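Local coordinates for phenylacetic acid degradation-related protein (Ralstonia eutropha JMP134, PDB 2PIM) that probably hydrolyses acyl-CoA thioesters as a hotdog-fold thioesterase of the PaaI type, its natural substrate being unestablished, at residues A70-A75 / A105-R110; R94-G99 / L121-K126; C115-E120 / A131-M136. All blocks are in the same frame, centred on the assembly; numbering follows the deposited sequence. Where two conformers were deposited one is given.

Contact 1: A70-A75 / A105-R110; sequences AMLVTA and ARLERR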
ATOM      1  N   ALA A  70      -1.262   2.706  11.920  1.00 29.08           N
ATOM      2  CA  ALA A  70      -0.393   1.912  12.818  1.00 26.21           C
ATOM      3  C   ALA A  70       0.405   2.739  13.807  1.00 28.42           C
ATOM      4  O   ALA A  70       0.723   2.276  14.946  1.00 30.54           O
ATOM      5  CB  ALA A  70       0.543   1.049  11.965  1.00 27.70           C
HETATM    6  N   MSE A  71       0.777   3.950  13.392  1.00 29.89           N
HETATM    7  CA  MSE A  71       1.480   4.874  14.309  1.00 27.85           C
HETATM    8  C   MSE A  71       0.559   5.294  15.441  1.00 25.61           C
HETATM    9  O   MSE A  71       0.927   5.268  16.646  1.00 21.16           O
HETATM   10  CB  MSE A  71       2.005   6.136  13.591  1.00 29.73           C
HETATM   11  CG  MSE A  71       3.401   6.025  12.935  1.00 38.91           C
HETATM   12 SE   MSE A  71       4.788   5.266  14.120  0.75 38.20          SE
HETATM   13  CE  MSE A  71       4.588   3.288  13.648  1.00 38.12           C
ATOM     14  N   LEU A  72      -0.644   5.690  15.065  1.00 24.53           N
ATOM     15  CA  LEU A  72      -1.638   6.072  16.082  1.00 25.71           C
ATOM     16  C   LEU A  72      -1.858   4.919  17.107  1.00 24.23           C
ATOM     17  O   LEU A  72      -1.774   5.127  18.317  1.00 26.69           O
ATOM     18  CB  LEU A  72      -2.936   6.524  15.422  1.00 22.07           C
ATOM     19  CG  LEU A  72      -4.074   6.719  16.441  1.00 26.35           C
ATOM     20  CD1 LEU A  72      -3.691   7.621  17.607  1.00 21.42           C
ATOM     21  CD2 LEU A  72      -5.256   7.242  15.708  1.00 24.08           C
ATOM     22  N   VAL A  73      -2.059   3.699  16.607  1.00 24.60           N
ATOM     23  CA  VAL A  73      -2.265   2.554  17.489  1.00 25.61           C
ATOM     24  C   VAL A  73      -1.091   2.377  18.401  1.00 25.86           C
ATOM     25  O   VAL A  73      -1.276   2.214  19.600  1.00 26.00           O
ATOM     26  CB  VAL A  73      -2.514   1.229  16.739  1.00 26.64           C
ATOM     27  CG1 VAL A  73      -2.675   0.083  17.721  1.00 29.72           C
ATOM     28  CG2 VAL A  73      -3.741   1.351  15.856  1.00 27.62           C
ATOM     29  N   THR A  74       0.118   2.423  17.834  1.00 27.68           N
ATOM     30  CA  THR A  74       1.379   2.265  18.611  1.00 25.12           C
ATOM     31  C   THR A  74       1.539   3.305  19.698  1.00 23.47           C
ATOM     32  O   THR A  74       1.940   2.994  20.841  1.00 23.68           O
ATOM     33  CB  THR A  74       2.599   2.264  17.644  1.00 25.57           C
ATOM     34  OG1 THR A  74       2.422   1.189  16.725  1.00 24.21           O
ATOM     35  CG2 THR A  74       3.912   2.047  18.372  1.00 27.79           C
ATOM     36  N   ALA A  75       1.216   4.543  19.360  1.00 21.76           N
ATOM     37  CA  ALA A  75       1.204   5.622  20.347  1.00 24.40           C
ATOM     38  C   ALA A  75       0.437   5.303  21.632  1.00 24.26           C
ATOM     39  O   ALA A  75       0.803   5.806  22.696  1.00 27.83           O
ATOM     40  CB  ALA A  75       0.666   6.882  19.731  1.00 25.15           C
ATOM     41  N   ALA A 105      -5.073  10.223  11.244  1.00 29.81           N
ATOM     42  CA  ALA A 105      -5.662   9.015  11.782  1.00 27.97           C
ATOM     43  C   ALA A 105      -6.570   9.348  12.967  1.00 27.77           C
ATOM     44  O   ALA A 105      -6.330  10.330  13.670  1.00 27.92           O
ATOM     45  CB  ALA A 105      -4.583   8.034  12.182  1.00 29.22           C
ATOM     46  N   ARG A 106      -7.640   8.557  13.118  0.50 26.99           N
ATOM     47  CA  ARG A 106      -8.535   8.575  14.283  0.50 27.18           C
ATOM     48  C   ARG A 106      -8.884   7.136  14.674  0.50 26.08           C
ATOM     49  O   ARG A 106      -9.241   6.325  13.810  0.50 23.07           O
ATOM     50  CB  ARG A 106      -9.860   9.319  13.987  0.50 28.10           C
ATOM     51  CG  ARG A 106     -10.856   9.301  15.170  0.50 27.57           C
ATOM     52  CD  ARG A 106     -12.255   9.901  14.902  0.50 28.95           C
ATOM     53  NE  ARG A 106     -13.233   8.963  14.320  0.50 30.60           N
ATOM     54  CZ  ARG A 106     -13.534   8.893  13.024  0.50 29.11           C
ATOM     55  NH1 ARG A 106     -12.954   9.684  12.134  0.50 42.10           N
ATOM     56  NH2 ARG A 106     -14.421   8.028  12.605  0.50 29.60           N
ATOM     57  N   LEU A 107      -8.830   6.850  15.972  1.00 23.57           N
ATOM     58  CA  LEU A 107      -9.361   5.597  16.534  1.00 24.96           C
ATOM     59  C   LEU A 107     -10.888   5.589  16.614  1.00 23.32           C
ATOM     60  O   LEU A 107     -11.462   6.392  17.316  1.00 23.43           O
ATOM     61  CB  LEU A 107      -8.809   5.363  17.963  1.00 19.45           C
ATOM     62  CG  LEU A 107      -7.378   4.849  17.963  1.00 22.45           C
ATOM     63  CD1 LEU A 107      -6.686   5.094  19.286  1.00 26.22           C
ATOM     64  CD2 LEU A 107      -7.345   3.383  17.578  1.00 23.96           C
ATOM     65  N   GLU A 108     -11.544   4.672  15.906  1.00 27.54           N
ATOM     66  CA  GLU A 108     -12.982   4.472  16.055  1.00 29.81           C
ATOM     67  C   GLU A 108     -13.286   3.603  17.241  1.00 28.66           C
ATOM     68  O   GLU A 108     -14.359   3.712  17.785  1.00 28.50           O
ATOM     69  CB  GLU A 108     -13.605   3.782  14.846  1.00 30.09           C
ATOM     70  CG  GLU A 108     -13.650   4.623  13.626  1.00 46.53           C
ATOM     71  CD  GLU A 108     -15.029   5.119  13.287  1.00 47.96           C
ATOM     72  OE1 GLU A 108     -15.669   5.729  14.177  1.00 47.87           O
ATOM     73  OE2 GLU A 108     -15.437   4.927  12.112  1.00 52.09           O
ATOM     74  N   ARG A 109     -12.385   2.686  17.561  1.00 27.11           N
ATOM     75  CA  ARG A 109     -12.503   1.872  18.756  1.00 28.44           C
ATOM     76  C   ARG A 109     -11.150   1.355  19.177  1.00 27.35           C
ATOM     77  O   ARG A 109     -10.386   0.915  18.341  1.00 27.26           O
ATOM     78  CB  ARG A 109     -13.417   0.676  18.500  1.00 29.63           C
ATOM     79  CG  ARG A 109     -13.464  -0.275  19.709  1.00 30.09           C
ATOM     80  CD  ARG A 109     -14.806  -0.932  19.908  1.00 30.46           C
ATOM     81  NE  ARG A 109     -14.855  -1.547  21.237  1.00 40.47           N
ATOM     82  CZ  ARG A 109     -14.285  -2.708  21.563  1.00 40.14           C
ATOM     83  NH1 ARG A 109     -13.616  -3.427  20.659  1.00 46.83           N
ATOM     84  NH2 ARG A 109     -14.368  -3.142  22.807  1.00 33.35           N
ATOM     85  N   ARG A 110     -10.874   1.446  20.465  1.00 30.00           N
ATOM     86  CA  ARG A 110      -9.700   0.871  21.112  1.00 32.96           C
ATOM     87  C   ARG A 110     -10.138  -0.296  21.961  1.00 28.68           C
ATOM     88  O   ARG A 110     -10.577  -0.075  23.056  1.00 28.35           O
ATOM     89  CB  ARG A 110      -9.128   1.844  22.130  1.00 31.45           C
ATOM     90  CG  ARG A 110      -8.590   3.074  21.562  1.00 41.62           C
ATOM     91  CD  ARG A 110      -7.829   3.867  22.658  1.00 41.62           C
ATOM     92  NE  ARG A 110      -8.151   5.280  22.490  1.00 50.02           N
ATOM     93  CZ  ARG A 110      -7.429   6.295  22.925  1.00 45.62           C
ATOM     94  NH1 ARG A 110      -6.295   6.105  23.611  1.00 51.08           N
ATOM     95  NH2 ARG A 110      -7.868   7.512  22.656  1.00 49.19           N
TER
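Leu-72 holds CG anti to its backbone N (chi1 171°), which sends the branched end out from helix 70-75 toward strand 105-107, and a chi2 of 52° lays CD2 over the strand. Leu-107 has CG beside its own N and anti to the carbonyl carbon (chi1 -77°), and the two leucines cross obliquely. CD2 of Leu-72 does most of the touching: it lies 3.6 Å from the backbone N of Leu-107. The same methyl is 3.9 Å from CG of Leu-107. CB of Ala-105 meets both CB and CD2 of Leu-72, the latter at 3.7 Å. Val-73, one residue on, adds a looser contact, its CG2 being 4.5 Å from CD2 of Leu-107. No hydrogen bond spans the two segments; the side chains meet through carbon atoms. CD1 of Leu-107, which also touches CG of Leu-72, lies over one face of the Arg-110 guanidinium, offset toward its rim. In the hotdog fold the sheet wraps round a long central helix, here 58-75, and this contact seats the helix's C-terminal part on strand 99-107, between strand 38-45 and strand 114-123, where Val-73 also reaches Val-117.

Contact 2: R94-G99 / L121-K126; sequences RPAQAG and LSQDGK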
ATOM      1  N   ARG A  94      -9.348  10.608  -5.198  1.00 28.19           N
ATOM      2  CA  ARG A  94      -8.805  11.581  -6.143  1.00 30.96           C
ATOM      3  C   ARG A  94      -7.335  11.321  -6.393  1.00 30.73           C
ATOM      4  O   ARG A  94      -6.637  10.844  -5.502  1.00 32.93           O
ATOM      5  CB  ARG A  94      -8.906  13.008  -5.595  1.00 28.97           C
ATOM      6  CG  ARG A  94     -10.275  13.414  -5.200  1.00 31.95           C
ATOM      7  CD  ARG A  94     -10.304  14.804  -4.602  1.00 36.22           C
ATOM      8  NE  ARG A  94     -11.695  15.245  -4.488  1.00 38.76           N
ATOM      9  CZ  ARG A  94     -12.521  14.935  -3.489  1.00 41.48           C
ATOM     10  NH1 ARG A  94     -12.117  14.189  -2.463  1.00 37.35           N
ATOM     11  NH2 ARG A  94     -13.770  15.386  -3.510  1.00 48.55           N
ATOM     12  N   PRO A  95      -6.855  11.685  -7.585  1.00 34.17           N
ATOM     13  CA  PRO A  95      -5.443  11.504  -7.911  1.00 34.74           C
ATOM     14  C   PRO A  95      -4.522  12.439  -7.119  1.00 33.84           C
ATOM     15  O   PRO A  95      -4.885  13.577  -6.812  1.00 33.83           O
ATOM     16  CB  PRO A  95      -5.395  11.797  -9.424  1.00 35.90           C
ATOM     17  CG  PRO A  95      -6.522  12.696  -9.658  1.00 37.37           C
ATOM     18  CD  PRO A  95      -7.601  12.305  -8.706  1.00 31.33           C
ATOM     19  N   ALA A  96      -3.367  11.908  -6.728  1.00 33.50           N
ATOM     20  CA  ALA A  96      -2.343  12.666  -6.035  1.00 33.18           C
ATOM     21  C   ALA A  96      -1.177  12.893  -6.991  1.00 32.67           C
ATOM     22  O   ALA A  96      -0.973  12.138  -7.950  1.00 32.93           O
ATOM     23  CB  ALA A  96      -1.875  11.928  -4.803  1.00 33.51           C
ATOM     24  N   GLN A  97      -0.411  13.936  -6.718  0.50 32.92           N
ATOM     25  CA  GLN A  97       0.763  14.257  -7.496  0.50 32.52           C
ATOM     26  C   GLN A  97       1.960  14.118  -6.570  0.50 31.06           C
ATOM     27  O   GLN A  97       1.805  14.049  -5.344  0.50 31.05           O
ATOM     28  CB  GLN A  97       0.653  15.685  -8.040  0.50 33.71           C
ATOM     29  CG  GLN A  97      -0.767  16.137  -8.437  0.50 38.02           C
ATOM     30  CD  GLN A  97      -1.395  15.291  -9.541  0.50 43.31           C
ATOM     31  OE1 GLN A  97      -0.694  14.659 -10.330  0.50 47.15           O
ATOM     32  NE2 GLN A  97      -2.729  15.283  -9.601  0.50 41.56           N
ATOM     33  N   ALA A  98       3.152  14.075  -7.148  1.00 29.94           N
ATOM     34  CA  ALA A  98       4.382  14.129  -6.357  1.00 29.86           C
ATOM     35  C   ALA A  98       4.375  15.378  -5.484  1.00 28.76           C
ATOM     36  O   ALA A  98       3.944  16.460  -5.919  1.00 30.37           O
ATOM     37  CB  ALA A  98       5.606  14.144  -7.248  1.00 28.88           C
ATOM     38  N   GLY A  99       4.886  15.235  -4.267  1.00 27.56           N
ATOM     39  CA  GLY A  99       4.928  16.340  -3.321  1.00 26.71           C
ATOM     40  C   GLY A  99       4.423  15.896  -1.962  1.00 26.71           C
ATOM     41  O   GLY A  99       4.266  14.702  -1.708  1.00 29.25           O
ATOM     42  N   LEU A 121      -6.014  10.755   3.763  1.00 34.07           N
ATOM     43  CA  LEU A 121      -4.819  11.328   3.175  1.00 31.70           C
ATOM     44  C   LEU A 121      -5.285  12.466   2.276  1.00 32.85           C
ATOM     45  O   LEU A 121      -6.147  12.263   1.390  1.00 26.82           O
ATOM     46  CB  LEU A 121      -4.082  10.255   2.379  1.00 30.21           C
ATOM     47  CG  LEU A 121      -2.599  10.303   2.136  1.00 32.99           C
ATOM     48  CD1 LEU A 121      -1.728  10.368   3.415  1.00 33.04           C
ATOM     49  CD2 LEU A 121      -2.258   9.069   1.315  1.00 32.62           C
ATOM     50  N   SER A 122      -4.717  13.650   2.531  1.00 32.16           N
ATOM     51  CA  SER A 122      -4.973  14.847   1.758  1.00 33.57           C
ATOM     52  C   SER A 122      -3.731  15.392   1.086  1.00 32.15           C
ATOM     53  O   SER A 122      -2.605  15.237   1.580  1.00 31.76           O
ATOM     54  CB  SER A 122      -5.518  15.979   2.650  1.00 32.76           C
ATOM     55  OG  SER A 122      -6.757  15.585   3.173  1.00 47.25           O
ATOM     56  N   GLN A 123      -3.993  16.076  -0.028  1.00 28.82           N
ATOM     57  CA  GLN A 123      -3.023  16.847  -0.756  1.00 28.79           C
ATOM     58  C   GLN A 123      -3.756  18.057  -1.342  1.00 28.39           C
ATOM     59  O   GLN A 123      -4.837  17.912  -1.926  1.00 28.37           O
ATOM     60  CB  GLN A 123      -2.428  16.022  -1.879  1.00 28.69           C
ATOM     61  CG  GLN A 123      -1.268  16.716  -2.526  1.00 30.49           C
ATOM     62  CD  GLN A 123      -0.576  15.852  -3.537  1.00 32.10           C
ATOM     63  OE1 GLN A 123      -1.161  15.496  -4.567  1.00 35.14           O
ATOM     64  NE2 GLN A 123       0.680  15.511  -3.265  1.00 31.68           N
ATOM     65  N   ASP A 124      -3.148  19.231  -1.180  1.00 28.43           N
ATOM     66  CA  ASP A 124      -3.677  20.523  -1.623  1.00 30.19           C
ATOM     67  C   ASP A 124      -5.110  20.771  -1.166  1.00 31.22           C
ATOM     68  O   ASP A 124      -5.938  21.337  -1.903  1.00 32.18           O
ATOM     69  CB  ASP A 124      -3.535  20.697  -3.145  1.00 31.81           C
ATOM     70  CG  ASP A 124      -2.074  20.596  -3.632  1.00 40.01           C
ATOM     71  OD1 ASP A 124      -1.123  20.830  -2.837  1.00 41.57           O
ATOM     72  OD2 ASP A 124      -1.881  20.270  -4.830  1.00 51.58           O
ATOM     73  N   GLY A 125      -5.406  20.344   0.057  1.00 30.45           N
ATOM     74  CA  GLY A 125      -6.697  20.618   0.651  1.00 30.75           C
ATOM     75  C   GLY A 125      -7.823  19.720   0.212  1.00 31.89           C
ATOM     76  O   GLY A 125      -8.962  20.007   0.553  1.00 33.42           O
ATOM     77  N   LYS A 126      -7.519  18.644  -0.529  1.00 33.12           N
ATOM     78  CA  LYS A 126      -8.527  17.633  -0.916  1.00 34.80           C
ATOM     79  C   LYS A 126      -8.123  16.250  -0.474  1.00 31.15           C
ATOM     80  O   LYS A 126      -6.952  15.926  -0.487  1.00 29.93           O
ATOM     81  CB  LYS A 126      -8.745  17.600  -2.429  1.00 34.64           C
ATOM     82  CG  LYS A 126      -9.144  18.944  -3.019  1.00 39.80           C
ATOM     83  CD  LYS A 126      -9.535  18.806  -4.480  1.00 43.36           C
ATOM     84  CE  LYS A 126      -9.251  20.098  -5.236  1.00 55.30           C
ATOM     85  NZ  LYS A 126     -10.197  20.317  -6.366  1.00 56.48           N
TER
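Gln-123, the first residue of the type I' turn (Gln-123 to Lys-126) of a beta hairpin, reaches out and grips the loop 94-99 that links two other strands of the hotdog sheet. Its side chain is stretched out, with CG anti to the backbone N (chi1 -171°) and chi2 also near 180°, so that the terminal amide arrives end-on at the backbone of Gln-97. Both ends of that amide are used. OE1 takes the N-H of Gln-97 at 2.8 Å in an almost straight bond (177°); the N of Gln-97 lies in the plane of the Gln-123 side-chain carbonyl, on a lone pair of OE1. NE2 gives a hydrogen to Gln-97 O, also at 2.8 Å; this acceptor lies in the plane of the side-chain amide, whereas NE2 stands above the carbonyl plane of Gln-97. The paired bonds fix the rotation of the Gln-123 amide, and a further bond from NE2 to Leu-100 O supports the same orientation. Ala-96 flanks the acceptor end, its CB 3.6 Å from OE1 of Gln-123. The side chain of Gln-97 itself bends off at chi2 and crosses that of Gln-123 at about a right angle, so Gln-97 meets the Gln-123 amide through its backbone N and O.

At the other end of the contact, Arg-94 and Lys-126 also cross at roughly a right angle and meet through their aliphatic parts. The guanidinium of Arg-94 is anchored by NH1 to Leu-127 O. NE of Arg-94 and NZ of Lys-126 are 5.6 Å apart, which probably limits repulsion between the like charges, while CD of Arg-94 rests 3.9 Å from CB of Lys-126.

Contact 3: C115-E120 / A131-M136; sequences CNVVGE and ATATCM
Six backbone hydrogen bonds join strand 115-120 to strand 131-136, in three reciprocal pairs: Cys-115 with Cys-135, Val-117 with Ala-133, and Gly-119 with Ala-131. The central pair is the straightest, Ala-133 N reaching Val-117 O at 2.9 Å with an angle of 172° at the hydrogen, and both of its donors lie in the carbonyl planes. At Gly-119 and Ala-131 the bonds are as short, but each donor sits well above the plane of the carbonyl it meets. Weaker CA-H...O contacts fill the gaps, the closest running from CA of Val-118 to Ala-131 O at 3.3 Å.

Asn-116 with Thr-134 and Val-118 with Thr-132 are the non-hydrogen-bonded pairs. These two strands form an antiparallel beta hairpin within the curved sheet of the hotdog fold, and the axes of the two segments approach to 4.7 Å.

Apolar packing lies on the face that bears Val-117, Ala-133 and Cys-135, which is turned to the central helix 58-75. Val-117 has CG1 anti to its backbone N (chi1 -159°) and CG2 beside that N, anti to the carbonyl carbon, which brings CG2 to 4.1 Å from SG of Cys-135, while its CB faces CB of Ala-133 at 4.2 Å. Thr-69 of the helix touches both Val-117 and Ala-133. The small Ala-131 packs against Leu-65 of the same helix and, within the sheet, against Leu-88 and Leu-90.

The other face carries Asn-116, Thr-132 and Thr-134 together with Val-118. Asn-116 and Thr-134 run side by side in the same direction, yet OD1 of Asn-116 and OG1 of Thr-134 remain 4.2 Å apart. A water donates to OD1 of Asn-116 at 2.8 Å; Ala-133 O and Thr-134 OG1 are weak acceptors that can share only its second hydrogen.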
ATOM      1  N   CYS A 115      -8.065  -2.764  17.599  1.00 22.31           N
ATOM      2  CA  CYS A 115      -8.311  -1.350  17.408  1.00 23.15           C
ATOM      3  C   CYS A 115      -8.782  -1.164  15.982  1.00 24.20           C
ATOM      4  O   CYS A 115      -8.234  -1.747  15.074  1.00 24.34           O
ATOM      5  CB  CYS A 115      -7.044  -0.511  17.636  1.00 20.76           C
ATOM      6  SG  CYS A 115      -6.575  -0.502  19.376  1.00 31.54           S
ATOM      7  N   ASN A 116      -9.826  -0.376  15.824  1.00 23.76           N
ATOM      8  CA  ASN A 116     -10.348   0.009  14.537  1.00 25.85           C
ATOM      9  C   ASN A 116      -9.959   1.454  14.332  1.00 22.96           C
ATOM     10  O   ASN A 116     -10.282   2.315  15.145  1.00 21.19           O
ATOM     11  CB  ASN A 116     -11.851  -0.189  14.529  1.00 30.25           C
ATOM     12  CG  ASN A 116     -12.252  -1.626  14.863  1.00 37.09           C
ATOM     13  OD1 ASN A 116     -12.240  -2.510  13.991  1.00 48.13           O
ATOM     14  ND2 ASN A 116     -12.601  -1.867  16.119  1.00 35.94           N
ATOM     15  N   VAL A 117      -9.206   1.706  13.268  1.00 25.24           N
ATOM     16  CA  VAL A 117      -8.611   3.013  13.010  1.00 26.01           C
ATOM     17  C   VAL A 117      -9.103   3.476  11.660  1.00 29.14           C
ATOM     18  O   VAL A 117      -9.272   2.657  10.785  1.00 26.73           O
ATOM     19  CB  VAL A 117      -7.074   2.926  12.930  1.00 27.43           C
ATOM     20  CG1 VAL A 117      -6.454   4.320  13.192  1.00 32.37           C
ATOM     21  CG2 VAL A 117      -6.516   1.915  13.905  1.00 30.76           C
ATOM     22  N   VAL A 118      -9.355   4.769  11.489  1.00 28.60           N
ATOM     23  CA  VAL A 118      -9.608   5.314  10.163  1.00 32.08           C
ATOM     24  C   VAL A 118      -8.477   6.300   9.842  1.00 29.91           C
ATOM     25  O   VAL A 118      -7.956   6.972  10.728  1.00 30.62           O
ATOM     26  CB  VAL A 118     -10.984   6.011  10.019  1.00 34.30           C
ATOM     27  CG1 VAL A 118     -12.114   5.083  10.512  1.00 39.73           C
ATOM     28  CG2 VAL A 118     -11.018   7.258  10.794  1.00 38.65           C
ATOM     29  N   GLY A 119      -8.085   6.324   8.580  1.00 26.96           N
ATOM     30  CA  GLY A 119      -7.064   7.204   8.093  1.00 28.59           C
ATOM     31  C   GLY A 119      -7.602   7.961   6.889  1.00 27.58           C
ATOM     32  O   GLY A 119      -8.430   7.436   6.172  1.00 25.19           O
ATOM     33  N   GLU A 120      -7.153   9.211   6.721  1.00 27.22           N
ATOM     34  CA  GLU A 120      -7.472  10.047   5.556  1.00 32.27           C
ATOM     35  C   GLU A 120      -6.166  10.656   5.071  1.00 34.71           C
ATOM     36  O   GLU A 120      -5.288  10.962   5.864  1.00 35.43           O
ATOM     37  CB  GLU A 120      -8.448  11.122   5.958  1.00 32.79           C
ATOM     38  CG  GLU A 120      -9.772  10.514   6.433  1.00 40.64           C
ATOM     39  CD  GLU A 120     -10.751  11.507   7.071  1.00 43.73           C
ATOM     40  OE1 GLU A 120     -10.337  12.681   7.314  1.00 47.90           O
ATOM     41  OE2 GLU A 120     -11.931  11.088   7.313  1.00 51.17           O
ATOM     42  N   ALA A 131      -8.715   5.160   4.425  1.00 27.56           N
ATOM     43  CA  ALA A 131      -8.500   3.825   4.894  1.00 25.75           C
ATOM     44  C   ALA A 131      -9.274   3.468   6.164  1.00 28.54           C
ATOM     45  O   ALA A 131      -9.569   4.317   7.009  1.00 25.49           O
ATOM     46  CB  ALA A 131      -7.045   3.602   5.182  1.00 30.83           C
ATOM     47  N   THR A 132      -9.504   2.164   6.305  1.00 27.54           N
ATOM     48  CA  THR A 132      -9.933   1.541   7.526  1.00 32.64           C
ATOM     49  C   THR A 132      -8.938   0.437   7.841  1.00 30.66           C
ATOM     50  O   THR A 132      -8.711  -0.451   7.015  1.00 32.63           O
ATOM     51  CB  THR A 132     -11.365   0.931   7.290  1.00 35.21           C
ATOM     52  OG1 THR A 132     -12.304   2.009   7.169  1.00 44.89           O
ATOM     53  CG2 THR A 132     -11.772   0.027   8.429  1.00 40.10           C
ATOM     54  N   ALA A 133      -8.370   0.475   9.025  1.00 29.19           N
ATOM     55  CA  ALA A 133      -7.439  -0.535   9.502  1.00 28.06           C
ATOM     56  C   ALA A 133      -8.028  -1.277  10.666  1.00 27.45           C
ATOM     57  O   ALA A 133      -8.592  -0.667  11.570  1.00 29.72           O
ATOM     58  CB  ALA A 133      -6.155   0.116   9.960  1.00 30.49           C
ATOM     59  N   THR A 134      -7.909  -2.599  10.626  1.00 26.60           N
ATOM     60  CA  THR A 134      -8.187  -3.467  11.763  1.00 29.24           C
ATOM     61  C   THR A 134      -6.879  -4.007  12.281  1.00 26.08           C
ATOM     62  O   THR A 134      -6.181  -4.681  11.546  1.00 27.52           O
ATOM     63  CB  THR A 134      -9.064  -4.638  11.318  1.00 32.27           C
ATOM     64  OG1 THR A 134     -10.236  -4.104  10.723  1.00 29.76           O
ATOM     65  CG2 THR A 134      -9.414  -5.521  12.466  1.00 28.40           C
ATOM     66  N   CYS A 135      -6.560  -3.695  13.528  1.00 25.65           N
ATOM     67  CA  CYS A 135      -5.259  -3.954  14.123  1.00 29.29           C
ATOM     68  C   CYS A 135      -5.433  -4.760  15.378  1.00 28.22           C
ATOM     69  O   CYS A 135      -6.372  -4.541  16.112  1.00 31.02           O
ATOM     70  CB  CYS A 135      -4.569  -2.648  14.527  1.00 28.91           C
ATOM     71  SG  CYS A 135      -4.386  -1.511  13.169  1.00 36.13           S
HETATM   72  N   MSE A 136      -4.542  -5.706  15.618  1.00 28.52           N
HETATM   73  CA  MSE A 136      -4.558  -6.460  16.866  1.00 31.87           C
HETATM   74  C   MSE A 136      -3.348  -6.012  17.632  1.00 30.24           C
HETATM   75  O   MSE A 136      -2.384  -5.564  17.019  1.00 25.88           O
HETATM   76  CB  MSE A 136      -4.422  -7.944  16.570  1.00 34.99           C
HETATM   77  CG  MSE A 136      -4.823  -8.881  17.695  1.00 33.07           C
HETATM   78 SE   MSE A 136      -4.476 -10.697  17.063  0.75 42.77          SE
HETATM   79  CE  MSE A 136      -6.084 -11.456  16.876  1.00 50.40           C
TER
HETATM   80  O   HOH W   1     -11.858  -1.266  11.552  1.00 31.42           O

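Overall arrangement
After strands 28-33 and 38-45, the end of helix 58-75 opens contact 1 at 70-75; strand 84-92 leads to loop 94-99, which opens contact 2. Residues 105-110, at the end of strand 99-107 and in strand 109-110, close contact 1 back onto the helix. Strand 114-123 opens contact 3 at 115-120; residues 121-126 close contact 2, tying the loop after strand 84-92 to the hairpin turn, and strand 126-136 closes contact 3. Contact 2 therefore crosses both others, while contacts 1 and 3 follow in series. Contacts 1 and 3 are neighbours, centres about 7 Å apart, joined through Glu-108 N to Asn-116 O and Arg-106 O to Val-118 N. Contact 2's centre lies about 22 Å from that of contact 1.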